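Local coordinates for protein PbICP-C (PDB 3PNR) that probably inhibits papain-like cysteine proteases, as a falstatin-type inhibitor of the malaria parasite Plasmodium berghei, at residues 68-73 with 89-94. Numbering follows the deposited sequence.
Sequences LWVLLG and KLTKKS
The isopropyl group of Val70 meets the branch point of Thr91, which carries a methyl and a hydroxyl, without an aromatic face between them. The flat group at this contact is the peptide of Leu71 and Leu72. CG2 of Thr91 lies beyond the carbonyl oxygen of Leu71, somewhat off the peptide plane, 4.0 Å from Leu71 O, with a C=O...CG2 angle of about 160°. The indole of Trp69 leaves the strand on the opposite side from Val70. Its ring meets that of Tyr167, their planes about 30° apart, and its NE1 donates a hydrogen bond to Glu60 O.

In Val70, CG1 stands anti to the backbone N (chi1 -172°), and it is this methyl that meets Thr91. It comes at a slant against the branch carbon, with Val70 CG1 3.8 Å from Thr91 CB. The same methyl is 4.1 Å from both Thr91 OG1 and Thr91 CG2.

The segment 68-73 is part of an edge strand in its sheet within the chain. Its backbone pairs with 159-168, with a classic beta bulge where Leu72 and Gly73 face Val164. The segment 89-94 is loop, ahead of the short strand 95-96 of the other sheet. The direct contact is van der Waals only. Leu71 O takes its hydrogen bond from Gln104 NE2, which also hydrogen-bonds to Lys93 O. Gln104, on strand 100-107, thereby ties edge strand and loop to the other sheet.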
ATOM      1  N   LEU B  68       4.517  -3.571   8.767  1.00 54.79           N
ATOM      2  CA  LEU B  68       3.917  -3.228  10.061  1.00 63.08           C
ATOM      3  C   LEU B  68       4.869  -3.458  11.248  1.00 60.62           C
ATOM      4  O   LEU B  68       5.807  -4.247  11.166  1.00 66.59           O
ATOM      5  CB  LEU B  68       2.567  -3.932  10.283  1.00 62.60           C
ATOM      6  CG  LEU B  68       2.400  -5.454  10.205  1.00 60.92           C
ATOM      7  CD1 LEU B  68       3.726  -6.203  10.239  1.00 63.13           C
ATOM      8  CD2 LEU B  68       1.492  -5.917  11.338  1.00 56.20           C
ATOM      9  N   TRP B  69       4.624  -2.744  12.340  1.00 60.09           N
ATOM     10  CA  TRP B  69       5.380  -2.923  13.575  1.00 51.45           C
ATOM     11  C   TRP B  69       4.805  -4.073  14.398  1.00 52.98           C
ATOM     12  O   TRP B  69       3.610  -4.082  14.716  1.00 47.79           O
ATOM     13  CB  TRP B  69       5.318  -1.648  14.408  1.00 45.51           C
ATOM     14  CG  TRP B  69       6.163  -0.538  13.891  1.00 44.43           C
ATOM     15  CD1 TRP B  69       5.743   0.544  13.185  1.00 40.55           C
ATOM     16  CD2 TRP B  69       7.586  -0.395  14.045  1.00 47.81           C
ATOM     17  NE1 TRP B  69       6.812   1.355  12.884  1.00 45.91           N
ATOM     18  CE2 TRP B  69       7.953   0.804  13.403  1.00 47.29           C
ATOM     19  CE3 TRP B  69       8.581  -1.167  14.659  1.00 48.27           C
ATOM     20  CZ2 TRP B  69       9.274   1.254  13.360  1.00 53.15           C
ATOM     21  CZ3 TRP B  69       9.895  -0.719  14.618  1.00 48.59           C
ATOM     22  CH2 TRP B  69      10.228   0.479  13.974  1.00 55.27           C
ATOM     23  N   VAL B  70       5.661  -5.032  14.745  1.00 57.18           N
ATOM     24  CA  VAL B  70       5.263  -6.173  15.570  1.00 56.98           C
ATOM     25  C   VAL B  70       6.145  -6.301  16.814  1.00 58.57           C
ATOM     26  O   VAL B  70       7.374  -6.244  16.721  1.00 60.88           O
ATOM     27  CB  VAL B  70       5.347  -7.473  14.763  1.00 53.19           C
ATOM     28  CG1 VAL B  70       4.747  -8.639  15.533  1.00 47.21           C
ATOM     29  CG2 VAL B  70       4.651  -7.297  13.446  1.00 55.97           C
ATOM     30  N   LEU B  71       5.525  -6.455  17.981  1.00 61.07           N
ATOM     31  CA  LEU B  71       6.288  -6.770  19.189  1.00 57.16           C
ATOM     32  C   LEU B  71       6.670  -8.238  19.134  1.00 56.89           C
ATOM     33  O   LEU B  71       5.803  -9.110  19.128  1.00 52.77           O
ATOM     34  CB  LEU B  71       5.490  -6.489  20.456  1.00 58.27           C
ATOM     35  CG  LEU B  71       6.056  -7.173  21.710  1.00 59.79           C
ATOM     36  CD1 LEU B  71       7.326  -6.487  22.212  1.00 51.79           C
ATOM     37  CD2 LEU B  71       5.000  -7.239  22.811  1.00 56.35           C
ATOM     38  N   LEU B  72       7.969  -8.505  19.088  1.00 62.39           N
ATOM     39  CA  LEU B  72       8.454  -9.847  18.793  1.00 68.13           C
ATOM     40  C   LEU B  72       8.904 -10.639  20.015  1.00 69.52           C
ATOM     41  O   LEU B  72       8.926 -11.868  19.978  1.00 69.68           O
ATOM     42  CB  LEU B  72       9.585  -9.791  17.761  1.00 67.16           C
ATOM     43  CG  LEU B  72       9.164  -9.478  16.325  1.00 60.36           C
ATOM     44  CD1 LEU B  72      10.398  -9.304  15.460  1.00 63.16           C
ATOM     45  CD2 LEU B  72       8.253 -10.571  15.772  1.00 52.19           C
ATOM     46  N   GLY B  73       9.276  -9.954  21.090  1.00 70.38           N
ATOM     47  CA  GLY B  73       9.722 -10.671  22.269  1.00 77.44           C
ATOM     48  C   GLY B  73      10.290  -9.863  23.419  1.00 80.41           C
ATOM     49  O   GLY B  73      10.756  -8.735  23.240  1.00 77.93           O
ATOM     50  N   LYS B  89       2.597 -14.676   9.954  1.00 64.26           N
ATOM     51  CA  LYS B  89       1.194 -14.464  10.289  1.00 70.34           C
ATOM     52  C   LYS B  89       0.998 -13.448  11.411  1.00 64.81           C
ATOM     53  O   LYS B  89       1.959 -12.950  12.006  1.00 69.38           O
ATOM     54  CB  LYS B  89       0.528 -15.794  10.659  1.00 82.02           C
ATOM     55  CG  LYS B  89       0.594 -16.825   9.541  1.00 91.98           C
ATOM     56  CD  LYS B  89      -0.073 -18.135   9.928  1.00 98.73           C
ATOM     57  CE  LYS B  89       0.015 -19.144   8.785  1.00102.09           C
ATOM     58  NZ  LYS B  89      -0.647 -20.440   9.108  1.00 99.62           N
ATOM     59  N   LEU B  90      -0.263 -13.146  11.689  1.00 54.32           N
ATOM     60  CA  LEU B  90      -0.615 -12.143  12.681  1.00 58.20           C
ATOM     61  C   LEU B  90      -0.177 -12.546  14.095  1.00 67.25           C
ATOM     62  O   LEU B  90      -0.426 -13.666  14.538  1.00 65.52           O
ATOM     63  CB  LEU B  90      -2.122 -11.897  12.640  1.00 61.93           C
ATOM     64  CG  LEU B  90      -2.517 -10.428  12.455  1.00 67.58           C
ATOM     65  CD1 LEU B  90      -3.853 -10.297  11.702  1.00 66.13           C
ATOM     66  CD2 LEU B  90      -2.537  -9.698  13.794  1.00 62.86           C
ATOM     67  N   THR B  91       0.476 -11.622  14.795  1.00 71.81           N
ATOM     68  CA  THR B  91       0.911 -11.856  16.168  1.00 65.80           C
ATOM     69  C   THR B  91       0.043 -11.052  17.124  1.00 67.89           C
ATOM     70  O   THR B  91       0.284  -9.864  17.339  1.00 70.74           O
ATOM     71  CB  THR B  91       2.396 -11.472  16.363  1.00 67.23           C
ATOM     72  OG1 THR B  91       3.232 -12.461  15.750  1.00 72.51           O
ATOM     73  CG2 THR B  91       2.743 -11.387  17.827  1.00 64.66           C
ATOM     74  N   LYS B  92      -0.962 -11.704  17.705  1.00 76.19           N
ATOM     75  CA  LYS B  92      -1.966 -11.001  18.512  1.00 86.21           C
ATOM     76  C   LYS B  92      -1.612 -10.794  19.990  1.00 85.70           C
ATOM     77  O   LYS B  92      -1.843  -9.717  20.544  1.00 84.68           O
ATOM     78  CB  LYS B  92      -3.336 -11.675  18.382  1.00 89.52           C
ATOM     79  CG  LYS B  92      -4.081 -11.307  17.108  1.00 95.35           C
ATOM     80  CD  LYS B  92      -5.584 -11.470  17.278  1.00101.76           C
ATOM     81  CE  LYS B  92      -6.353 -10.675  16.226  1.00104.55           C
ATOM     82  NZ  LYS B  92      -7.798 -10.537  16.566  1.00103.22           N
ATOM     83  N   LYS B  93      -1.051 -11.820  20.623  1.00 83.57           N
ATOM     84  CA  LYS B  93      -0.752 -11.764  22.053  1.00 78.49           C
ATOM     85  C   LYS B  93       0.163 -10.599  22.450  1.00 74.57           C
ATOM     86  O   LYS B  93       1.221 -10.395  21.847  1.00 69.26           O
ATOM     87  CB  LYS B  93      -0.123 -13.079  22.523  1.00 75.73           C
ATOM     88  CG  LYS B  93      -0.926 -14.324  22.195  1.00 73.62           C
ATOM     89  CD  LYS B  93      -0.361 -15.539  22.914  1.00 67.63           C
ATOM     90  CE  LYS B  93      -0.396 -15.348  24.427  1.00 70.96           C
ATOM     91  NZ  LYS B  93       0.344 -16.423  25.163  1.00 73.78           N
ATOM     92  N   SER B  94      -0.258  -9.847  23.470  1.00 73.04           N
ATOM     93  CA  SER B  94       0.606  -8.885  24.154  1.00 68.68           C
ATOM     94  C   SER B  94       1.392  -9.607  25.243  1.00 68.16           C
ATOM     95  O   SER B  94       1.116 -10.768  25.547  1.00 58.35           O
ATOM     96  CB  SER B  94      -0.214  -7.752  24.774  1.00 68.97           C
ATOM     97  OG  SER B  94      -0.456  -6.717  23.838  1.00 72.31           O
TER